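Local atomic coordinates of tRNA (guanine(9)-N1)-methyltransferase (Schizosaccharomyces pombe, PDB entry 4JWH), a protein that transfers a methyl group from S-adenosyl-L-methionine to N1 of the guanine at position 9 of cytoplasmic tRNA. Residues A[107-110]-A[111-114]; A[262-265]-A[266-270]. All coordinates share one frame; numbering follows the deposited sequence.

Contact 1: residues A[107-110]-A[111-114]; sequences VLDC and AFDD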
loop_
_atom_site.group_PDB
_atom_site.type_symbol
_atom_site.label_atom_id
_atom_site.label_comp_id
_atom_site.label_asym_id
_atom_site.label_seq_id
_atom_site.Cartn_x
_atom_site.Cartn_y
_atom_site.Cartn_z
ATOM N N VAL A 107 4.962 2.322 -1.286
ATOM C CA VAL A 107 4.423 3.618 -1.706
ATOM C C VAL A 107 2.895 3.599 -1.770
ATOM O O VAL A 107 2.300 2.783 -2.509
ATOM C CB VAL A 107 4.937 4.000 -3.113
ATOM C CG1 VAL A 107 4.301 5.263 -3.606
ATOM C CG2 VAL A 107 6.480 4.082 -3.153
ATOM N N LEU A 108 2.262 4.526 -1.050
ATOM C CA LEU A 108 0.866 4.822 -1.318
ATOM C C LEU A 108 0.794 5.900 -2.410
ATOM O O LEU A 108 1.235 7.061 -2.204
ATOM C CB LEU A 108 0.124 5.218 -0.038
ATOM C CG LEU A 108 0.366 4.317 1.183
ATOM C CD1 LEU A 108 -0.401 4.780 2.410
ATOM C CD2 LEU A 108 0.119 2.811 0.883
ATOM N N ASP A 109 0.292 5.494 -3.585
ATOM C CA ASP A 109 0.198 6.383 -4.731
ATOM C C ASP A 109 -1.084 7.192 -4.568
ATOM O O ASP A 109 -2.180 6.705 -4.847
ATOM C CB ASP A 109 0.175 5.592 -6.048
ATOM C CG ASP A 109 -0.108 6.465 -7.272
ATOM O OD1 ASP A 109 0.037 7.714 -7.222
ATOM O OD2 ASP A 109 -0.430 5.885 -8.321
ATOM N N CYS A 110 -0.933 8.429 -4.109
ATOM C CA CYS A 110 -2.092 9.241 -3.793
ATOM C C CYS A 110 -2.457 10.208 -4.909
ATOM O O CYS A 110 -2.862 11.319 -4.639
ATOM C CB CYS A 110 -1.888 10.005 -2.470
ATOM S SG CYS A 110 -1.601 8.980 -1.007
ATOM N N ALA A 111 -2.358 9.763 -6.152
ATOM C CA ALA A 111 -2.658 10.594 -7.313
ATOM C C ALA A 111 -4.110 10.657 -7.747
ATOM O O ALA A 111 -4.404 11.261 -8.788
ATOM C CB ALA A 111 -1.777 10.154 -8.517
ATOM N N PHE A 112 -5.032 10.072 -6.978
ATOM C CA PHE A 112 -6.420 9.868 -7.498
ATOM C C PHE A 112 -7.516 10.653 -6.752
ATOM O O PHE A 112 -8.695 10.309 -6.829
ATOM C CB PHE A 112 -6.782 8.372 -7.512
ATOM C CG PHE A 112 -5.692 7.498 -8.040
ATOM C CD1 PHE A 112 -5.450 7.414 -9.418
ATOM C CD2 PHE A 112 -4.883 6.777 -7.165
ATOM C CE1 PHE A 112 -4.414 6.620 -9.912
ATOM C CE2 PHE A 112 -3.860 5.980 -7.645
ATOM C CZ PHE A 112 -3.619 5.900 -9.024
ATOM N N ASP A 113 -7.100 11.680 -6.012
ATOM C CA ASP A 113 -8.007 12.581 -5.269
ATOM C C ASP A 113 -9.258 12.943 -6.099
ATOM O O ASP A 113 -10.387 12.846 -5.619
ATOM C CB ASP A 113 -7.242 13.865 -4.889
ATOM C CG ASP A 113 -7.658 14.444 -3.544
ATOM O OD1 ASP A 113 -8.482 15.386 -3.572
ATOM O OD2 ASP A 113 -7.138 13.996 -2.478
ATOM N N ASP A 114 -9.060 13.331 -7.353
ATOM C CA ASP A 114 -10.183 13.755 -8.211
ATOM C C ASP A 114 -11.177 12.634 -8.578
ATOM O O ASP A 114 -12.278 12.923 -9.078
ATOM C CB ASP A 114 -9.662 14.407 -9.499
ATOM C CG ASP A 114 -8.921 15.703 -9.242
ATOM O OD1 ASP A 114 -9.328 16.471 -8.337
ATOM O OD2 ASP A 114 -7.940 15.954 -9.950
HETATM O O HOH W 1 -4.286 13.192 -5.799
#
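D109 and F112, three residues apart where strand 105-109 gives way to a loop, bring a carboxylate against an aromatic ring. The two side chains cross at about a right angle, with carboxylate and ring planes 59° apart. OD2 of D109 lies 3.3 Å from CZ of F112, in an oblique approach. The backbone takes part too, since the carbonyl O of D109 sits 3.3 Å from CE2 of F112. Two oxygens of a single residue thus meet the CE2/CZ end of the ring.

Polar contacts accompany the bend. With CG of D109 anti to the backbone N (chi1 172°), the carboxylate lies beside the carbonyl carbon and follows the chain into the turn. There OD1 accepts a weak hydrogen bond from the backbone N of A111, at 3.3 Å and an N-H...O angle of 135°, and also touches the A111 methyl. A water spans the next step, donating to the carbonyl O of C110 at 2.6 Å and accepting from the N of D113 at 3.2 Å.

Further partners hold both aspartates: OD2 of D109 forms a salt bridge with K227 and a hydrogen bond with Y191, while the D113 carboxylate accepts from the backbone N atoms of R152 and L153, at the start of helix 151-161. This is the loop leaving the C-terminal end of a parallel strand in a SPOUT-type methyltransferase. Strand 105-109 runs between strands 143-147 and 208-212, and F112 packs on helix 223-231 through L223, C224 and K227, beside the cofactor-binding residues G212 and C224.

Contact 2: residues A[262-265]-A[266-270]; sequences SLWL and EYRDW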
loop_
_atom_site.group_PDB
_atom_site.type_symbol
_atom_site.label_atom_id
_atom_site.label_comp_id
_atom_site.label_asym_id
_atom_site.label_seq_id
_atom_site.Cartn_x
_atom_site.Cartn_y
_atom_site.Cartn_z
ATOM N N SER A 262 3.004 -6.702 4.896
ATOM C CA SER A 262 3.757 -6.585 6.124
ATOM C C SER A 262 3.810 -7.928 6.855
ATOM O O SER A 262 4.868 -8.345 7.370
ATOM C CB SER A 262 3.110 -5.486 6.986
ATOM O OG SER A 262 3.828 -5.262 8.188
ATOM N N LEU A 263 2.687 -8.642 6.850
ATOM C CA LEU A 263 2.648 -9.957 7.473
ATOM C C LEU A 263 3.451 -11.005 6.701
ATOM O O LEU A 263 4.014 -11.947 7.282
ATOM C CB LEU A 263 1.213 -10.404 7.725
ATOM C CG LEU A 263 0.562 -9.645 8.908
ATOM C CD1 LEU A 263 -0.931 -10.003 9.080
ATOM C CD2 LEU A 263 1.286 -9.861 10.197
ATOM N N TRP A 264 3.531 -10.842 5.389
ATOM C CA TRP A 264 4.369 -11.727 4.617
ATOM C C TRP A 264 5.830 -11.554 5.038
ATOM O O TRP A 264 6.549 -12.541 5.176
ATOM C CB TRP A 264 4.222 -11.534 3.104
ATOM C CG TRP A 264 4.956 -12.650 2.378
ATOM C CD1 TRP A 264 4.465 -13.875 2.056
ATOM C CD2 TRP A 264 6.329 -12.634 1.933
ATOM N NE1 TRP A 264 5.445 -14.638 1.434
ATOM C CE2 TRP A 264 6.594 -13.892 1.339
ATOM C CE3 TRP A 264 7.354 -11.675 1.983
ATOM C CZ2 TRP A 264 7.852 -14.225 0.800
ATOM C CZ3 TRP A 264 8.598 -11.998 1.454
ATOM C CH2 TRP A 264 8.838 -13.263 0.863
ATOM N N LEU A 265 6.277 -10.317 5.228
ATOM C CA LEU A 265 7.637 -10.100 5.739
ATOM C C LEU A 265 7.891 -10.921 7.009
ATOM O O LEU A 265 8.924 -11.588 7.135
ATOM C CB LEU A 265 7.911 -8.618 5.971
ATOM C CG LEU A 265 7.843 -7.801 4.685
ATOM C CD1 LEU A 265 7.983 -6.321 4.973
ATOM C CD2 LEU A 265 8.895 -8.283 3.655
ATOM N N GLU A 266 6.935 -10.887 7.935
ATOM C CA GLU A 266 7.045 -11.649 9.171
ATOM C C GLU A 266 7.012 -13.167 8.959
ATOM O O GLU A 266 7.902 -13.885 9.422
ATOM C CB GLU A 266 5.931 -11.244 10.133
ATOM C CG GLU A 266 5.925 -12.117 11.374
ATOM C CD GLU A 266 5.177 -11.522 12.563
ATOM O OE1 GLU A 266 4.846 -10.317 12.558
ATOM O OE2 GLU A 266 4.953 -12.293 13.518
ATOM N N TYR A 267 5.975 -13.655 8.283
ATOM C CA TYR A 267 5.746 -15.099 8.231
ATOM C C TYR A 267 6.420 -15.753 7.031
ATOM O O TYR A 267 6.774 -16.930 7.087
ATOM C CB TYR A 267 4.233 -15.419 8.197
ATOM C CG TYR A 267 3.414 -14.877 9.350
ATOM C CD1 TYR A 267 3.867 -14.967 10.672
ATOM C CD2 TYR A 267 2.169 -14.287 9.125
ATOM C CE1 TYR A 267 3.082 -14.467 11.760
ATOM C CE2 TYR A 267 1.384 -13.788 10.196
ATOM C CZ TYR A 267 1.854 -13.872 11.499
ATOM O OH TYR A 267 1.071 -13.394 12.543
ATOM N N ARG A 268 6.588 -14.982 5.951
ATOM C CA ARG A 268 7.013 -15.515 4.635
ATOM C C ARG A 268 6.134 -16.651 4.079
ATOM O O ARG A 268 6.610 -17.570 3.373
ATOM C CB ARG A 268 8.513 -15.819 4.618
ATOM C CG ARG A 268 9.360 -14.543 4.756
ATOM C CD ARG A 268 10.838 -14.851 4.780
ATOM N NE ARG A 268 11.347 -15.148 3.443
ATOM C CZ ARG A 268 11.852 -14.235 2.609
ATOM N NH1 ARG A 268 11.921 -12.952 2.973
ATOM N NH2 ARG A 268 12.280 -14.605 1.399
ATOM N N ASP A 269 4.836 -16.521 4.358
ATOM C CA ASP A 269 3.811 -17.531 4.118
ATOM C C ASP A 269 2.575 -16.716 3.729
ATOM O O ASP A 269 2.044 -15.935 4.548
ATOM C CB ASP A 269 3.637 -18.293 5.454
ATOM C CG ASP A 269 2.503 -19.328 5.444
ATOM O OD1 ASP A 269 2.494 -20.171 6.377
ATOM O OD2 ASP A 269 1.638 -19.319 4.548
ATOM N N TRP A 270 2.121 -16.829 2.479
ATOM C CA TRP A 270 0.977 -15.998 2.089
ATOM C C TRP A 270 -0.286 -16.471 2.777
ATOM O O TRP A 270 -1.134 -15.662 3.105
ATOM C CB TRP A 270 0.744 -15.917 0.568
ATOM C CG TRP A 270 1.863 -15.285 -0.163
ATOM C CD1 TRP A 270 2.860 -15.923 -0.847
ATOM C CD2 TRP A 270 2.088 -13.885 -0.327
ATOM N NE1 TRP A 270 3.718 -14.998 -1.395
ATOM C CE2 TRP A 270 3.262 -13.740 -1.097
ATOM C CE3 TRP A 270 1.426 -12.730 0.136
ATOM C CZ2 TRP A 270 3.795 -12.489 -1.425
ATOM C CZ3 TRP A 270 1.955 -11.477 -0.192
ATOM C CH2 TRP A 270 3.138 -11.375 -0.963
HETATM O O HOH W 2 5.126 -17.262 0.686
#
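W264 and R268 are joined at the end of helix 254-267, where the N of R268 donates to the carbonyl O of W264 at 2.6 Å, one residue after the N of Y267 bonds to the O of L263 at 2.8 Å, and R268 then leaves helical geometry with a positive phi of 55°. This brings the R268 backbone over one face of the W264 indole. CA of R268 makes a CH-pi contact 3.7 Å from the centroid of the five-membered ring, and farther out CH2 of W264 lies over the centre of the R268 guanidinium face, 3.6 Å from CZ of R268, the two planes inclined at 49°. Across the opposite face comes W270 in an offset stack: its six-membered ring and the W264 five-membered ring have centroids 4.0 Å apart and planes at 24°. At the indole edge, in plane, a water accepts from NE1 of W264 at 2.7 Å and donates to the carbonyl O of R268. L263 and Y267 run side by side, CD2 of L263 touching CE2 of Y267 at 3.9 Å.

The helix end runs straight into an N-cap, D269, whose OD2 accepts from the N of K272. R268 is anchored by a salt bridge to E202, and W270 NE1 by the carbonyl of T201. The chemistry thus implies an indole sandwiched between backbone and ring, its N-H satisfied by water, with a guanidinium that E202 probably steadies over its outer carbons.

Overall arrangement
Contact 1 comes first along the chain, at the carboxyl end of the central strand 105-109, and contact 2 follows near the end of the modelled chain, where helix 254-267 turns into helix 270-277. Their centres lie 25 Å apart, on opposite sides of the chain's centre, and their nearest atoms are about 11 Å apart, so they do not touch. Both fall in the TRM10-type methyltransferase family region of this SPOUT protein. The cofactor site provides a common reference. The side chain of F112 in contact 1 lies about 6 Å from the bound S-adenosyl-L-homocysteine. The side chain of W270 in contact 2 is about 9 Å from the same ligand. Contact 1 thus lies nearer the cofactor, and contact 2 reaches its surroundings through L238, a cofactor-binding residue.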